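Local coordinates for type IV pilus assembly protein PilF (Thermus thermophilus HB8, PDB 5OIU) that probably hydrolyses ATP as a hexameric motor of the AAA+ class, powering the assembly of type IV pili, at residues 158-163 and 175-180; 181-184 and 188-191. One frame throughout, in Å; residues are numbered along the deposited sequence.

Contact 1 of 2, residues 158-163 and 175-180; sequences TTFSIL and TIEDPV
Two donors share one carboxylate oxygen where Glu-177 meets Phe-160: OE2 of Glu-177 accepts from Thr-175 OG1 at 2.8 Å, through the lone pair that faces away from OE1, and also from NE2 of Gln-189. Thr-175 lies two residues back on the same strand, so both side chains leave the same side of it and the bond helps to fix the carboxylate on the side that faces helix 155-166. From there it butts against the rim of the Phe-160 ring. CZ of Phe-160 stands 3.2 Å from OE1 and 3.4 Å from OE2 of Glu-177, with CD of the acid in the ring plane and the carboxylate turned 45° against the ring. This is an edge-on approach, in which the slightly positive ring hydrogens probably make the carboxylate a welcome neighbour. With CG of Glu-177 anti to its carbonyl carbon (chi1 -54°) and the chain extended beyond, the acid reaches out to meet the ring coming the other way. An alanine here would remove the carboxylate, and would probably leave Thr-175 OG1 and Gln-189 NE2 without their common acceptor and open a gap beside CZ of Phe-160. Further along, Leu-163 CD1 meets Thr-175 CG2 at 4.2 Å, a looser methyl contact. The sequence at 175-180 fits the Asp box of secretion ATPases. Helix 155-166 follows the ATP-binding P-loop, and strand 173-177 lies between strands 188-191 and 214-217; Met-216 of the latter packs against Phe-160, Thr-175 and Glu-177.

Contact 2 of 2, residues 181-184 and 188-191; sequences EYEI and NQTQ
Gln-189 reaches across to the main chain of Tyr-182, and its NE2 donates to Tyr-182 O at 3.0 Å. The N-H...O angle is 156°, and the carbonyl oxygen lies close to the plane of the Gln-189 amide, while the donor sits 23° out of the carbonyl plane. That single bond carries the polar part of the contact. The other end of the amide is less comfortable: OE1 of Gln-189 faces OE2 of Glu-183 at 3.4 Å, two acceptors that are not hydrogen-bonded to each other, the carboxylate and amide planes 53° apart. Ile-184 N, at 3.7 Å from Gln-189 OE1, is too far to count as a bond.

What sets the amide in place is its extended chain. CG of Gln-189 is anti to the carbonyl carbon (chi1 -60°), and the chain runs straight on toward the loop. NE2 also donates to Glu-177 OE2, so two acceptors on neighbouring parts of the chain fix which end of the amide is nitrogen and probably stop it from turning. Glu-183, by contrast, is bent at chi2, which brings its carboxylate round toward Gln-189.

Tyr-182 gives only its carbonyl to this contact. Its side chain starts away from the strand, packs on Phe-157 and Ala-115, and comes within about 4 Å of the bound ATP, so Gln-189 probably helps to steady backbone that runs beside the nucleotide. Ile-184 and Gln-189 both rest on Phe-160 of helix 155-166. Strand 188-191 is the outermost of its sheet within the chain, pairing with strand 173-177 on its inner side, while the backbone of Gln-189 hydrogen-bonds to a neighbouring subunit, and Thr-190 OG1 to O of Pro-100 of that subunit.

Overall arrangement
From the N terminus, the chain passes through the P-loop into helix 155-166, turns, and comes back as strand 173-177, where contact 1 closes the loop of 11 residues between its segments. Contact 2 opens directly afterwards, at residue 181, and closes a shorter turn of three residues before strand 188-191. The two therefore run in series, neither enclosing the other, with centres about 7 Å apart. They meet where strand 173-177 and the loop after it run beside the edge strand 188-191: Gln-191 OE1 takes the Val-180 backbone N at 2.8 Å, in a probable hydrogen bond. Together they tie the helix behind the phosphate loop, the loop beside ATP and the sheet edge facing the next subunit.

Contact 1 of 2, residues 158-163 and 175-180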
ATOM      1  N   THR C 158      23.357 -26.302   5.608  1.00 34.09           N
ATOM      2  CA  THR C 158      23.206 -26.305   4.153  1.00 35.70           C
ATOM      3  C   THR C 158      24.174 -25.324   3.494  1.00 37.57           C
ATOM      4  O   THR C 158      24.833 -25.658   2.500  1.00 35.99           O
ATOM      5  CB  THR C 158      21.759 -25.963   3.786  1.00 33.90           C
ATOM      6  OG1 THR C 158      20.936 -27.089   4.080  1.00 34.77           O
ATOM      7  CG2 THR C 158      21.620 -25.589   2.301  1.00 33.36           C
ATOM      8  N   THR C 159      24.290 -24.122   4.062  1.00 34.32           N
ATOM      9  CA  THR C 159      25.130 -23.073   3.491  1.00 39.09           C
ATOM     10  C   THR C 159      26.576 -23.531   3.339  1.00 41.09           C
ATOM     11  O   THR C 159      27.189 -23.355   2.278  1.00 33.80           O
ATOM     12  CB  THR C 159      25.049 -21.830   4.372  1.00 37.82           C
ATOM     13  OG1 THR C 159      23.748 -21.223   4.218  1.00 37.28           O
ATOM     14  CG2 THR C 159      26.147 -20.860   4.017  1.00 28.83           C
ATOM     15  N   PHE C 160      27.130 -24.148   4.388  1.00 41.99           N
ATOM     16  CA  PHE C 160      28.539 -24.521   4.354  1.00 40.81           C
ATOM     17  C   PHE C 160      28.789 -25.711   3.447  1.00 42.01           C
ATOM     18  O   PHE C 160      29.850 -25.793   2.814  1.00 36.27           O
ATOM     19  CB  PHE C 160      29.030 -24.779   5.761  1.00 38.04           C
ATOM     20  CG  PHE C 160      29.416 -23.537   6.452  1.00 44.50           C
ATOM     21  CD1 PHE C 160      30.659 -22.964   6.217  1.00 46.15           C
ATOM     22  CD2 PHE C 160      28.515 -22.882   7.272  1.00 44.17           C
ATOM     23  CE1 PHE C 160      31.016 -21.775   6.837  1.00 46.73           C
ATOM     24  CE2 PHE C 160      28.865 -21.695   7.897  1.00 48.31           C
ATOM     25  CZ  PHE C 160      30.117 -21.140   7.683  1.00 47.05           C
ATOM     26  N   SER C 161      27.818 -26.621   3.352  1.00 40.37           N
ATOM     27  CA  SER C 161      27.863 -27.645   2.319  1.00 36.43           C
ATOM     28  C   SER C 161      28.002 -27.028   0.930  1.00 39.23           C
ATOM     29  O   SER C 161      28.805 -27.491   0.115  1.00 37.85           O
ATOM     30  CB  SER C 161      26.606 -28.496   2.400  1.00 36.27           C
ATOM     31  OG  SER C 161      26.722 -29.613   1.555  1.00 41.08           O
ATOM     32  N   ILE C 162      27.218 -25.980   0.645  1.00 38.35           N
ATOM     33  CA  ILE C 162      27.338 -25.268  -0.627  1.00 36.32           C
ATOM     34  C   ILE C 162      28.774 -24.794  -0.833  1.00 38.98           C
ATOM     35  O   ILE C 162      29.437 -25.150  -1.819  1.00 37.81           O
ATOM     36  CB  ILE C 162      26.356 -24.085  -0.672  1.00 37.57           C
ATOM     37  CG1 ILE C 162      24.907 -24.572  -0.651  1.00 31.98           C
ATOM     38  CG2 ILE C 162      26.660 -23.181  -1.875  1.00 35.06           C
ATOM     39  CD1 ILE C 162      23.904 -23.463  -0.856  1.00 30.04           C
ATOM     40  N   LEU C 163      29.269 -23.982   0.113  1.00 37.07           N
ATOM     41  CA  LEU C 163      30.628 -23.454   0.055  1.00 37.20           C
ATOM     42  C   LEU C 163      31.669 -24.567  -0.092  1.00 38.60           C
ATOM     43  O   LEU C 163      32.683 -24.386  -0.772  1.00 34.72           O
ATOM     44  CB  LEU C 163      30.907 -22.614   1.305  1.00 36.59           C
ATOM     45  CG  LEU C 163      30.082 -21.328   1.513  1.00 39.55           C
ATOM     46  CD1 LEU C 163      30.673 -20.489   2.630  1.00 35.06           C
ATOM     47  CD2 LEU C 163      29.941 -20.487   0.231  1.00 32.01           C
ATOM     48  N   THR C 175      33.343 -14.787   4.193  1.00 31.45           N
ATOM     49  CA  THR C 175      32.119 -14.849   4.981  1.00 30.26           C
ATOM     50  C   THR C 175      32.100 -13.738   6.030  1.00 35.13           C
ATOM     51  O   THR C 175      33.137 -13.209   6.428  1.00 34.14           O
ATOM     52  CB  THR C 175      31.969 -16.204   5.694  1.00 33.70           C
ATOM     53  OG1 THR C 175      32.852 -16.253   6.818  1.00 35.11           O
ATOM     54  CG2 THR C 175      32.325 -17.356   4.797  1.00 33.74           C
ATOM     55  N   ILE C 176      30.897 -13.383   6.475  1.00 34.78           N
ATOM     56  CA  ILE C 176      30.691 -12.611   7.694  1.00 34.95           C
ATOM     57  C   ILE C 176      29.617 -13.328   8.511  1.00 35.16           C
ATOM     58  O   ILE C 176      28.541 -13.659   7.993  1.00 36.32           O
ATOM     59  CB  ILE C 176      30.312 -11.142   7.402  1.00 37.81           C
ATOM     60  CG1 ILE C 176      30.174 -10.347   8.704  1.00 35.88           C
ATOM     61  CG2 ILE C 176      29.072 -11.040   6.529  1.00 31.69           C
ATOM     62  CD1 ILE C 176      31.439 -10.292   9.498  1.00 30.52           C
ATOM     63  N   GLU C 177      29.921 -13.608   9.773  1.00 36.87           N
ATOM     64  CA  GLU C 177      29.162 -14.594  10.536  1.00 37.59           C
ATOM     65  C   GLU C 177      28.975 -14.128  11.972  1.00 35.77           C
ATOM     66  O   GLU C 177      29.828 -13.439  12.536  1.00 42.11           O
ATOM     67  CB  GLU C 177      29.849 -15.972  10.515  1.00 34.33           C
ATOM     68  CG  GLU C 177      30.143 -16.498   9.122  1.00 34.62           C
ATOM     69  CD  GLU C 177      30.652 -17.921   9.130  1.00 43.79           C
ATOM     70  OE1 GLU C 177      30.060 -18.761   9.850  1.00 48.72           O
ATOM     71  OE2 GLU C 177      31.655 -18.195   8.430  1.00 37.46           O
ATOM     72  N   ASP C 178      27.834 -14.493  12.550  1.00 35.66           N
ATOM     73  CA  ASP C 178      27.543 -14.181  13.948  1.00 45.23           C
ATOM     74  C   ASP C 178      26.936 -15.393  14.626  1.00 46.04           C
ATOM     75  O   ASP C 178      25.711 -15.559  14.648  1.00 50.99           O
ATOM     76  CB  ASP C 178      26.597 -12.991  14.080  1.00 47.09           C
ATOM     77  CG  ASP C 178      26.270 -12.675  15.529  1.00 47.38           C
ATOM     78  OD1 ASP C 178      27.025 -13.114  16.423  1.00 55.47           O
ATOM     79  OD2 ASP C 178      25.258 -11.990  15.777  1.00 52.59           O
ATOM     80  N   PRO C 179      27.766 -16.257  15.221  1.00 42.13           N
ATOM     81  CA  PRO C 179      29.221 -16.133  15.201  1.00 43.69           C
ATOM     82  C   PRO C 179      29.800 -16.976  14.067  1.00 41.45           C
ATOM     83  O   PRO C 179      29.036 -17.547  13.298  1.00 44.99           O
ATOM     84  CB  PRO C 179      29.617 -16.692  16.568  1.00 42.78           C
ATOM     85  CG  PRO C 179      28.603 -17.820  16.787  1.00 41.03           C
ATOM     86  CD  PRO C 179      27.339 -17.434  16.004  1.00 44.23           C
ATOM     87  N   VAL C 180      31.121 -17.063  13.956  1.00 42.62           N
ATOM     88  CA  VAL C 180      31.712 -18.095  13.111  1.00 44.26           C
ATOM     89  C   VAL C 180      31.587 -19.433  13.832  1.00 50.66           C
ATOM     90  O   VAL C 180      32.084 -19.593  14.954  1.00 47.37           O
ATOM     91  CB  VAL C 180      33.178 -17.775  12.792  1.00 41.60           C
ATOM     92  CG1 VAL C 180      33.866 -18.995  12.231  1.00 41.47           C
ATOM     93  CG2 VAL C 180      33.264 -16.641  11.799  1.00 44.67           C
TER

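Contact 2 of 2, residues 181-184 and 188-191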
ATOM      1  N   GLU C 181      30.996 -20.408  13.166  1.00 51.01           N
ATOM      2  CA  GLU C 181      30.774 -21.747  13.754  1.00 48.71           C
ATOM      3  C   GLU C 181      31.806 -22.734  13.214  1.00 53.70           C
ATOM      4  O   GLU C 181      32.757 -23.039  13.891  1.00 60.54           O
ATOM      5  CB  GLU C 181      29.407 -22.268  13.324  1.00 50.21           C
ATOM      6  CG  GLU C 181      28.231 -21.625  14.016  1.00 53.19           C
ATOM      7  CD  GLU C 181      26.899 -21.941  13.364  1.00 54.55           C
ATOM      8  OE1 GLU C 181      26.405 -23.030  13.564  1.00 63.18           O
ATOM      9  OE2 GLU C 181      26.376 -21.098  12.661  1.00 53.24           O
ATOM     10  N   TYR C 182      31.585 -23.247  12.044  1.00 53.38           N
ATOM     11  CA  TYR C 182      32.502 -24.196  11.455  1.00 53.68           C
ATOM     12  C   TYR C 182      33.721 -23.481  10.881  1.00 56.70           C
ATOM     13  O   TYR C 182      33.693 -22.281  10.591  1.00 52.07           O
ATOM     14  CB  TYR C 182      31.795 -24.997  10.360  1.00 58.92           C
ATOM     15  CG  TYR C 182      30.448 -25.573  10.772  1.00 59.06           C
ATOM     16  CD1 TYR C 182      29.292 -24.792  10.752  1.00 62.61           C
ATOM     17  CD2 TYR C 182      30.330 -26.909  11.162  1.00 69.93           C
ATOM     18  CE1 TYR C 182      28.053 -25.324  11.128  1.00 68.14           C
ATOM     19  CE2 TYR C 182      29.093 -27.456  11.538  1.00 66.28           C
ATOM     20  CZ  TYR C 182      27.961 -26.662  11.523  1.00 75.72           C
ATOM     21  OH  TYR C 182      26.737 -27.205  11.898  1.00 79.35           O
ATOM     22  N   GLU C 183      34.808 -24.248  10.735  1.00 61.76           N
ATOM     23  CA  GLU C 183      36.024 -23.846  10.027  1.00 53.70           C
ATOM     24  C   GLU C 183      36.141 -24.703   8.774  1.00 57.40           C
ATOM     25  O   GLU C 183      36.302 -25.925   8.870  1.00 62.79           O
ATOM     26  CB  GLU C 183      37.260 -24.031  10.900  1.00 55.22           C
ATOM     27  CG  GLU C 183      37.114 -23.500  12.299  1.00 66.70           C
ATOM     28  CD  GLU C 183      37.669 -22.097  12.427  1.00 67.81           C
ATOM     29  OE1 GLU C 183      38.611 -21.907  13.237  1.00 68.48           O
ATOM     30  OE2 GLU C 183      37.177 -21.197  11.704  1.00 60.75           O
ATOM     31  N   ILE C 184      36.052 -24.073   7.614  1.00 52.35           N
ATOM     32  CA  ILE C 184      36.314 -24.723   6.331  1.00 57.69           C
ATOM     33  C   ILE C 184      37.716 -24.324   5.877  1.00 62.26           C
ATOM     34  O   ILE C 184      38.042 -23.124   5.893  1.00 52.98           O
ATOM     35  CB  ILE C 184      35.270 -24.343   5.256  1.00 61.88           C
ATOM     36  CG1 ILE C 184      33.885 -24.936   5.549  1.00 63.88           C
ATOM     37  CG2 ILE C 184      35.718 -24.818   3.875  1.00 62.02           C
ATOM     38  CD1 ILE C 184      32.995 -25.134   4.280  1.00 56.17           C
ATOM     39  N   ASN C 188      37.936 -17.517   3.820  1.00 35.76           N
ATOM     40  CA  ASN C 188      38.269 -16.477   4.783  1.00 33.86           C
ATOM     41  C   ASN C 188      37.028 -16.137   5.590  1.00 34.81           C
ATOM     42  O   ASN C 188      35.982 -15.805   5.021  1.00 35.70           O
ATOM     43  CB  ASN C 188      38.800 -15.222   4.087  1.00 33.58           C
ATOM     44  CG  ASN C 188      39.893 -15.525   3.099  1.00 36.33           C
ATOM     45  OD1 ASN C 188      39.723 -15.360   1.882  1.00 40.52           O
ATOM     46  ND2 ASN C 188      41.023 -15.981   3.609  1.00 27.27           N
ATOM     47  N   GLN C 189      37.141 -16.199   6.907  1.00 31.64           N
ATOM     48  CA  GLN C 189      35.979 -15.979   7.747  1.00 32.81           C
ATOM     49  C   GLN C 189      36.216 -14.827   8.708  1.00 34.32           C
ATOM     50  O   GLN C 189      37.315 -14.666   9.258  1.00 35.86           O
ATOM     51  CB  GLN C 189      35.612 -17.251   8.501  1.00 31.35           C
ATOM     52  CG  GLN C 189      35.290 -18.410   7.582  1.00 35.13           C
ATOM     53  CD  GLN C 189      34.987 -19.689   8.347  1.00 37.64           C
ATOM     54  OE1 GLN C 189      35.880 -20.495   8.596  1.00 36.80           O
ATOM     55  NE2 GLN C 189      33.721 -19.882   8.710  1.00 38.08           N
ATOM     56  N   THR C 190      35.164 -14.037   8.896  1.00 31.92           N
ATOM     57  CA  THR C 190      35.172 -12.817   9.691  1.00 34.15           C
ATOM     58  C   THR C 190      33.944 -12.837  10.588  1.00 38.70           C
ATOM     59  O   THR C 190      32.832 -13.095  10.112  1.00 35.88           O
ATOM     60  CB  THR C 190      35.156 -11.583   8.776  1.00 33.78           C
ATOM     61  OG1 THR C 190      36.397 -11.512   8.065  1.00 34.00           O
ATOM     62  CG2 THR C 190      34.945 -10.285   9.566  1.00 35.19           C
ATOM     63  N   GLN C 191      34.146 -12.591  11.881  1.00 37.48           N
ATOM     64  CA  GLN C 191      33.076 -12.646  12.868  1.00 39.78           C
ATOM     65  C   GLN C 191      32.661 -11.244  13.278  1.00 44.76           C
ATOM     66  O   GLN C 191      33.517 -10.369  13.467  1.00 45.21           O
ATOM     67  CB  GLN C 191      33.516 -13.403  14.110  1.00 37.61           C
ATOM     68  CG  GLN C 191      32.400 -13.660  15.046  1.00 37.77           C
ATOM     69  CD  GLN C 191      32.780 -14.668  16.103  1.00 42.49           C
ATOM     70  OE1 GLN C 191      32.714 -15.890  15.884  1.00 39.76           O
ATOM     71  NE2 GLN C 191      33.204 -14.162  17.259  1.00 32.48           N
TER